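Local coordinates for calcineurin-like phosphoesterase domain-containing protein (PDB 1XM7) that belongs to the calcineurin-like phosphoesterase family and is probably a hydrolase, though its own reaction is not established, at residues R108-H113 / E133-E138; S112-K117 / P125-M130. All coordinates share one frame; numbering follows the deposited sequence.

In the fold
Interactions 1 and 2 both set helix 125-137 against the chain that leads into it, and they overlap at Ser112 and His113, with centres about 10 Å apart. Interaction 1 uses the end of the helix against strand 107-112: a buried leucine of the strand meets an isoleucine of the helix, while a salt bridge closes the partly exposed edge. Interaction 2 is the more buried of the two and uses the start of the same helix against the loop that follows the strand. Its chemistry is aromatic and polar, with an arginine lying over a tyrosine face and loop carbonyls meeting aliphatic carbons of a glutamine.

Interaction 1 (R108-H113 / E133-E138); sequences RILLSH and EIYFKE
Arg108 reaches across to Glu138 with its side chain extended, CG anti to the backbone N (chi1 -157°). From CB, which is directed at the helix, the chain runs through CG to CD, the first of its atoms to come close, 3.6 Å from Glu138 O. That carbonyl oxygen then stands over one face of the guanidinium, 3.1 Å above its plane and displaced toward the rim; NH1 is near it, but the angle is too poor for a hydrogen bond. At the tip, NH2 forms a salt bridge with Glu138 OE1 at 3.0 Å. Glu138 doubles back at chi2 (-56°) to meet it, and the guanidinium and carboxylate planes stand 77° apart. With an alanine in place of Arg108, the Glu138 carboxylate would probably lose its charge partner, and Glu138 O the guanidinium beneath it. These residues belong to a beta-alpha-beta unit, in which helix 125-137 connects strand 107-112 to the parallel strand 142-145. Further along the strand, Leu110 points at the helix, and its CG meets Ile134 CG2 at 3.9 Å, the two side chains crossing at about a right angle. Leu110 CD1 comes within 4.2 Å of Tyr135 CB and sits near the plane of that ring, at its edge. The tyrosine continues past Leu143 of strand 142-145, and its hydroxyl accepts a hydrogen bond from the backbone N of Glu165.

Interaction 2 (S112-K117 / P125-M130); sequences SHYPAK and PDRQEM
Tyr114 and Arg127 form a buried CH-pi and hydrogen-bonded contact between the loop after strand 107-112 and the first turns of helix 125-137. Arg127 CB lies over the Tyr114 ring, 3.9 Å from its centroid and 14° off the normal. The extended arginine chain then passes along the ring, bringing CD to 3.4 Å from Tyr114 CZ. Its NH1 donates a bent hydrogen bond to Tyr114 OH at 2.8 Å (N-H...O angle 146°), with the hydroxyl oxygen close to the guanidinium plane, although ring and guanidinium are nearly perpendicular. The opposite face of the tyrosine is covered by His113, whose CD2 stands 3.8 Å above the ring centre. Pro115 O faces Gln128 CG at 3.3 Å and also receives a CA-H...O contact from Gln128 CA, while Ala116 O meets Gln128 CB at 3.6 Å. Ala116 O has a stronger partner in Arg132 NH1, one turn further along the helix. His113 and Tyr114 both meet the His147 ring, and His113 also touches Asp9 and Asp52, a cluster consistent with the family's metal centre; Tyr114 also touches Val131 of helix 125-137, and the backbone of Ser112 pairs with Ile144 of strand 142-145.

Interaction 1 (R108-H113 / E133-E138)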
loop_
_atom_site.group_PDB
_atom_site.type_symbol
_atom_site.label_atom_id
_atom_site.label_comp_id
_atom_site.label_asym_id
_atom_site.label_seq_id
_atom_site.Cartn_x
_atom_site.Cartn_y
_atom_site.Cartn_z
ATOM N N ARG A 108 -10.265 9.044 -12.103
ATOM C CA ARG A 108 -10.814 8.166 -11.076
ATOM C C ARG A 108 -9.809 7.084 -10.692
ATOM O O ARG A 108 -9.294 6.375 -11.558
ATOM C CB ARG A 108 -12.097 7.545 -11.615
ATOM C CG ARG A 108 -13.049 7.063 -10.569
ATOM C CD ARG A 108 -14.424 6.827 -11.171
ATOM N NE ARG A 108 -15.321 6.268 -10.166
ATOM C CZ ARG A 108 -16.637 6.140 -10.308
ATOM N NH1 ARG A 108 -17.234 6.538 -11.426
ATOM N NH2 ARG A 108 -17.356 5.601 -9.329
ATOM N N ILE A 109 -9.551 6.951 -9.389
ATOM C CA ILE A 109 -8.571 5.988 -8.892
ATOM C C ILE A 109 -9.079 4.850 -7.997
ATOM O O ILE A 109 -9.735 5.077 -6.974
ATOM C CB ILE A 109 -7.442 6.709 -8.113
ATOM C CG1 ILE A 109 -6.901 7.884 -8.932
ATOM C CG2 ILE A 109 -6.314 5.724 -7.809
ATOM C CD1 ILE A 109 -5.915 8.762 -8.179
ATOM N N LEU A 110 -8.737 3.625 -8.393
ATOM C CA LEU A 110 -9.096 2.430 -7.646
ATOM C C LEU A 110 -7.919 2.100 -6.742
ATOM O O LEU A 110 -6.775 1.980 -7.199
ATOM C CB LEU A 110 -9.332 1.238 -8.579
ATOM C CG LEU A 110 -10.279 0.100 -8.161
ATOM C CD1 LEU A 110 -9.744 -1.203 -8.706
ATOM C CD2 LEU A 110 -10.423 0.005 -6.667
ATOM N N LEU A 111 -8.219 1.961 -5.458
ATOM C CA LEU A 111 -7.229 1.617 -4.456
ATOM C C LEU A 111 -7.570 0.226 -3.956
ATOM O O LEU A 111 -8.666 -0.017 -3.434
ATOM C CB LEU A 111 -7.300 2.585 -3.285
ATOM C CG LEU A 111 -7.229 4.078 -3.587
ATOM C CD1 LEU A 111 -7.389 4.828 -2.286
ATOM C CD2 LEU A 111 -5.910 4.432 -4.259
ATOM N N SER A 112 -6.633 -0.689 -4.125
ATOM C CA SER A 112 -6.831 -2.049 -3.673
ATOM C C SER A 112 -5.471 -2.626 -3.296
ATOM O O SER A 112 -4.436 -2.088 -3.688
ATOM C CB SER A 112 -7.455 -2.870 -4.785
ATOM O OG SER A 112 -7.818 -4.145 -4.303
ATOM N N HIS A 113 -5.460 -3.700 -2.516
ATOM C CA HIS A 113 -4.201 -4.315 -2.140
ATOM C C HIS A 113 -3.739 -5.224 -3.265
ATOM O O HIS A 113 -2.553 -5.343 -3.536
ATOM C CB HIS A 113 -4.370 -5.153 -0.878
ATOM C CG HIS A 113 -3.187 -6.016 -0.568
ATOM N ND1 HIS A 113 -2.000 -5.508 -0.082
ATOM C CD2 HIS A 113 -2.996 -7.348 -0.709
ATOM C CE1 HIS A 113 -1.128 -6.491 0.059
ATOM N NE2 HIS A 113 -1.706 -7.617 -0.313
ATOM N N GLU A 133 -12.765 -6.376 -12.193
ATOM C CA GLU A 133 -14.194 -6.159 -12.325
ATOM C C GLU A 133 -14.594 -4.767 -11.874
ATOM O O GLU A 133 -15.248 -4.034 -12.622
ATOM C CB GLU A 133 -14.959 -7.225 -11.541
ATOM C CG GLU A 133 -16.049 -7.900 -12.368
ATOM C CD GLU A 133 -15.644 -8.102 -13.833
ATOM O OE1 GLU A 133 -14.671 -8.855 -14.105
ATOM O OE2 GLU A 133 -16.304 -7.492 -14.709
ATOM N N ILE A 134 -14.193 -4.389 -10.665
ATOM C CA ILE A 134 -14.513 -3.059 -10.138
ATOM C C ILE A 134 -13.959 -1.989 -11.071
ATOM O O ILE A 134 -14.662 -1.051 -11.458
ATOM C CB ILE A 134 -13.890 -2.838 -8.745
ATOM C CG1 ILE A 134 -14.631 -3.664 -7.694
ATOM C CG2 ILE A 134 -13.898 -1.355 -8.402
ATOM C CD1 ILE A 134 -13.930 -3.677 -6.345
ATOM N N TYR A 135 -12.685 -2.140 -11.416
ATOM C CA TYR A 135 -12.012 -1.205 -12.295
ATOM C C TYR A 135 -12.881 -0.925 -13.506
ATOM O O TYR A 135 -13.188 0.229 -13.804
ATOM C CB TYR A 135 -10.683 -1.787 -12.758
ATOM C CG TYR A 135 -9.801 -0.804 -13.500
ATOM C CD1 TYR A 135 -8.940 0.051 -12.812
ATOM C CD2 TYR A 135 -9.789 -0.765 -14.891
ATOM C CE1 TYR A 135 -8.084 0.911 -13.492
ATOM C CE2 TYR A 135 -8.937 0.090 -15.579
ATOM C CZ TYR A 135 -8.085 0.921 -14.878
ATOM O OH TYR A 135 -7.213 1.738 -15.566
ATOM N N PHE A 136 -13.282 -1.990 -14.197
ATOM C CA PHE A 136 -14.106 -1.861 -15.397
ATOM C C PHE A 136 -15.482 -1.266 -15.122
ATOM O O PHE A 136 -15.905 -0.317 -15.783
ATOM C CB PHE A 136 -14.293 -3.221 -16.071
ATOM C CG PHE A 136 -13.017 -3.858 -16.536
ATOM C CD1 PHE A 136 -12.020 -3.099 -17.146
ATOM C CD2 PHE A 136 -12.829 -5.239 -16.406
ATOM C CE1 PHE A 136 -10.852 -3.707 -17.625
ATOM C CE2 PHE A 136 -11.666 -5.858 -16.880
ATOM C CZ PHE A 136 -10.676 -5.090 -17.490
ATOM N N LYS A 137 -16.174 -1.849 -14.149
ATOM C CA LYS A 137 -17.515 -1.415 -13.775
ATOM C C LYS A 137 -17.583 0.070 -13.443
ATOM O O LYS A 137 -18.516 0.756 -13.856
ATOM C CB LYS A 137 -18.010 -2.232 -12.573
ATOM C CG LYS A 137 -19.363 -1.802 -11.994
ATOM C CD LYS A 137 -19.542 -2.375 -10.579
ATOM C CE LYS A 137 -20.857 -1.950 -9.901
ATOM N NZ LYS A 137 -22.064 -2.692 -10.405
ATOM N N GLU A 138 -16.599 0.567 -12.700
ATOM C CA GLU A 138 -16.589 1.975 -12.312
ATOM C C GLU A 138 -15.840 2.875 -13.288
ATOM O O GLU A 138 -15.667 4.059 -13.032
ATOM C CB GLU A 138 -15.988 2.126 -10.913
ATOM C CG GLU A 138 -16.706 1.334 -9.837
ATOM C CD GLU A 138 -18.196 1.655 -9.752
ATOM O OE1 GLU A 138 -18.555 2.838 -9.536
ATOM O OE2 GLU A 138 -19.010 0.716 -9.898
#

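Interaction 2 (S112-K117 / P125-M130)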
loop_
_atom_site.group_PDB
_atom_site.type_symbol
_atom_site.label_atom_id
_atom_site.label_comp_id
_atom_site.label_asym_id
_atom_site.label_seq_id
_atom_site.Cartn_x
_atom_site.Cartn_y
_atom_site.Cartn_z
ATOM N N SER A 112 -6.633 -0.689 -4.125
ATOM C CA SER A 112 -6.831 -2.049 -3.673
ATOM C C SER A 112 -5.471 -2.626 -3.296
ATOM O O SER A 112 -4.436 -2.088 -3.688
ATOM C CB SER A 112 -7.455 -2.870 -4.785
ATOM O OG SER A 112 -7.818 -4.145 -4.303
ATOM N N HIS A 113 -5.460 -3.700 -2.516
ATOM C CA HIS A 113 -4.201 -4.315 -2.140
ATOM C C HIS A 113 -3.739 -5.224 -3.265
ATOM O O HIS A 113 -2.553 -5.343 -3.536
ATOM C CB HIS A 113 -4.370 -5.153 -0.878
ATOM C CG HIS A 113 -3.187 -6.016 -0.568
ATOM N ND1 HIS A 113 -2.000 -5.508 -0.082
ATOM C CD2 HIS A 113 -2.996 -7.348 -0.709
ATOM C CE1 HIS A 113 -1.128 -6.491 0.059
ATOM N NE2 HIS A 113 -1.706 -7.617 -0.313
ATOM N N TYR A 114 -4.702 -5.859 -3.920
ATOM C CA TYR A 114 -4.415 -6.801 -4.988
ATOM C C TYR A 114 -4.285 -6.144 -6.333
ATOM O O TYR A 114 -4.940 -5.145 -6.608
ATOM C CB TYR A 114 -5.503 -7.881 -5.043
ATOM C CG TYR A 114 -5.737 -8.547 -3.703
ATOM C CD1 TYR A 114 -6.479 -7.905 -2.708
ATOM C CD2 TYR A 114 -5.151 -9.780 -3.401
ATOM C CE1 TYR A 114 -6.627 -8.467 -1.445
ATOM C CE2 TYR A 114 -5.292 -10.352 -2.135
ATOM C CZ TYR A 114 -6.033 -9.689 -1.163
ATOM O OH TYR A 114 -6.181 -10.239 0.094
ATOM N N PRO A 115 -3.419 -6.697 -7.196
ATOM C CA PRO A 115 -3.179 -6.179 -8.548
ATOM C C PRO A 115 -4.178 -6.783 -9.529
ATOM O O PRO A 115 -4.956 -7.672 -9.167
ATOM C CB PRO A 115 -1.759 -6.654 -8.833
ATOM C CG PRO A 115 -1.773 -8.028 -8.217
ATOM C CD PRO A 115 -2.466 -7.784 -6.880
ATOM N N ALA A 116 -4.153 -6.309 -10.768
ATOM C CA ALA A 116 -5.044 -6.850 -11.779
ATOM C C ALA A 116 -4.532 -8.252 -12.101
ATOM O O ALA A 116 -5.316 -9.178 -12.341
ATOM C CB ALA A 116 -5.026 -5.970 -13.030
ATOM N N LYS A 117 -3.211 -8.405 -12.087
ATOM C CA LYS A 117 -2.585 -9.687 -12.379
ATOM C C LYS A 117 -1.195 -9.720 -11.775
ATOM O O LYS A 117 -0.420 -8.795 -11.982
ATOM C CB LYS A 117 -2.480 -9.877 -13.885
ATOM C CG LYS A 117 -2.053 -11.267 -14.289
ATOM C CD LYS A 117 -1.966 -11.398 -15.808
ATOM C CE LYS A 117 -2.537 -12.738 -16.267
ATOM N NZ LYS A 117 -3.964 -12.931 -15.812
ATOM N N PRO A 125 -6.132 -15.386 -7.374
ATOM C CA PRO A 125 -6.818 -15.118 -8.642
ATOM C C PRO A 125 -8.243 -14.557 -8.533
ATOM O O PRO A 125 -8.639 -13.710 -9.342
ATOM C CB PRO A 125 -6.757 -16.467 -9.360
ATOM C CG PRO A 125 -6.609 -17.456 -8.249
ATOM C CD PRO A 125 -5.658 -16.780 -7.324
ATOM N N ASP A 126 -9.001 -15.017 -7.540
ATOM C CA ASP A 126 -10.376 -14.545 -7.331
ATOM C C ASP A 126 -10.376 -13.072 -6.948
ATOM O O ASP A 126 -11.193 -12.295 -7.431
ATOM C CB ASP A 126 -11.070 -15.322 -6.204
ATOM C CG ASP A 126 -11.426 -16.749 -6.589
ATOM O OD1 ASP A 126 -11.676 -17.556 -5.669
ATOM O OD2 ASP A 126 -11.467 -17.070 -7.794
ATOM N N ARG A 127 -9.464 -12.689 -6.067
ATOM C CA ARG A 127 -9.399 -11.297 -5.629
ATOM C C ARG A 127 -8.871 -10.391 -6.752
ATOM O O ARG A 127 -9.304 -9.240 -6.896
ATOM C CB ARG A 127 -8.549 -11.198 -4.350
ATOM C CG ARG A 127 -9.112 -12.079 -3.245
ATOM C CD ARG A 127 -8.262 -12.133 -1.986
ATOM N NE ARG A 127 -8.647 -13.282 -1.165
ATOM C CZ ARG A 127 -8.078 -13.606 -0.009
ATOM N NH1 ARG A 127 -7.094 -12.869 0.479
ATOM N NH2 ARG A 127 -8.473 -14.685 0.647
ATOM N N GLN A 128 -7.955 -10.920 -7.557
ATOM C CA GLN A 128 -7.426 -10.160 -8.676
ATOM C C GLN A 128 -8.576 -9.872 -9.641
ATOM O O GLN A 128 -8.704 -8.769 -10.163
ATOM C CB GLN A 128 -6.350 -10.960 -9.398
ATOM C CG GLN A 128 -5.009 -10.964 -8.713
ATOM C CD GLN A 128 -4.038 -11.886 -9.412
ATOM O OE1 GLN A 128 -4.207 -12.188 -10.590
ATOM N NE2 GLN A 128 -3.013 -12.335 -8.695
ATOM N N GLU A 129 -9.415 -10.870 -9.873
ATOM C CA GLU A 129 -10.551 -10.708 -10.773
ATOM C C GLU A 129 -11.555 -9.674 -10.275
ATOM O O GLU A 129 -12.180 -8.974 -11.062
ATOM C CB GLU A 129 -11.252 -12.049 -10.970
ATOM C CG GLU A 129 -12.648 -11.938 -11.535
ATOM C CD GLU A 129 -13.378 -13.272 -11.524
ATOM O OE1 GLU A 129 -13.220 -14.036 -10.543
ATOM O OE2 GLU A 129 -14.125 -13.545 -12.490
ATOM N N MET A 130 -11.718 -9.583 -8.966
ATOM C CA MET A 130 -12.657 -8.626 -8.404
ATOM C C MET A 130 -12.158 -7.210 -8.668
ATOM O O MET A 130 -12.931 -6.323 -9.030
ATOM C CB MET A 130 -12.813 -8.877 -6.906
ATOM C CG MET A 130 -13.443 -10.236 -6.567
ATOM S SD MET A 130 -15.118 -10.406 -7.224
ATOM C CE MET A 130 -15.922 -10.753 -5.795
#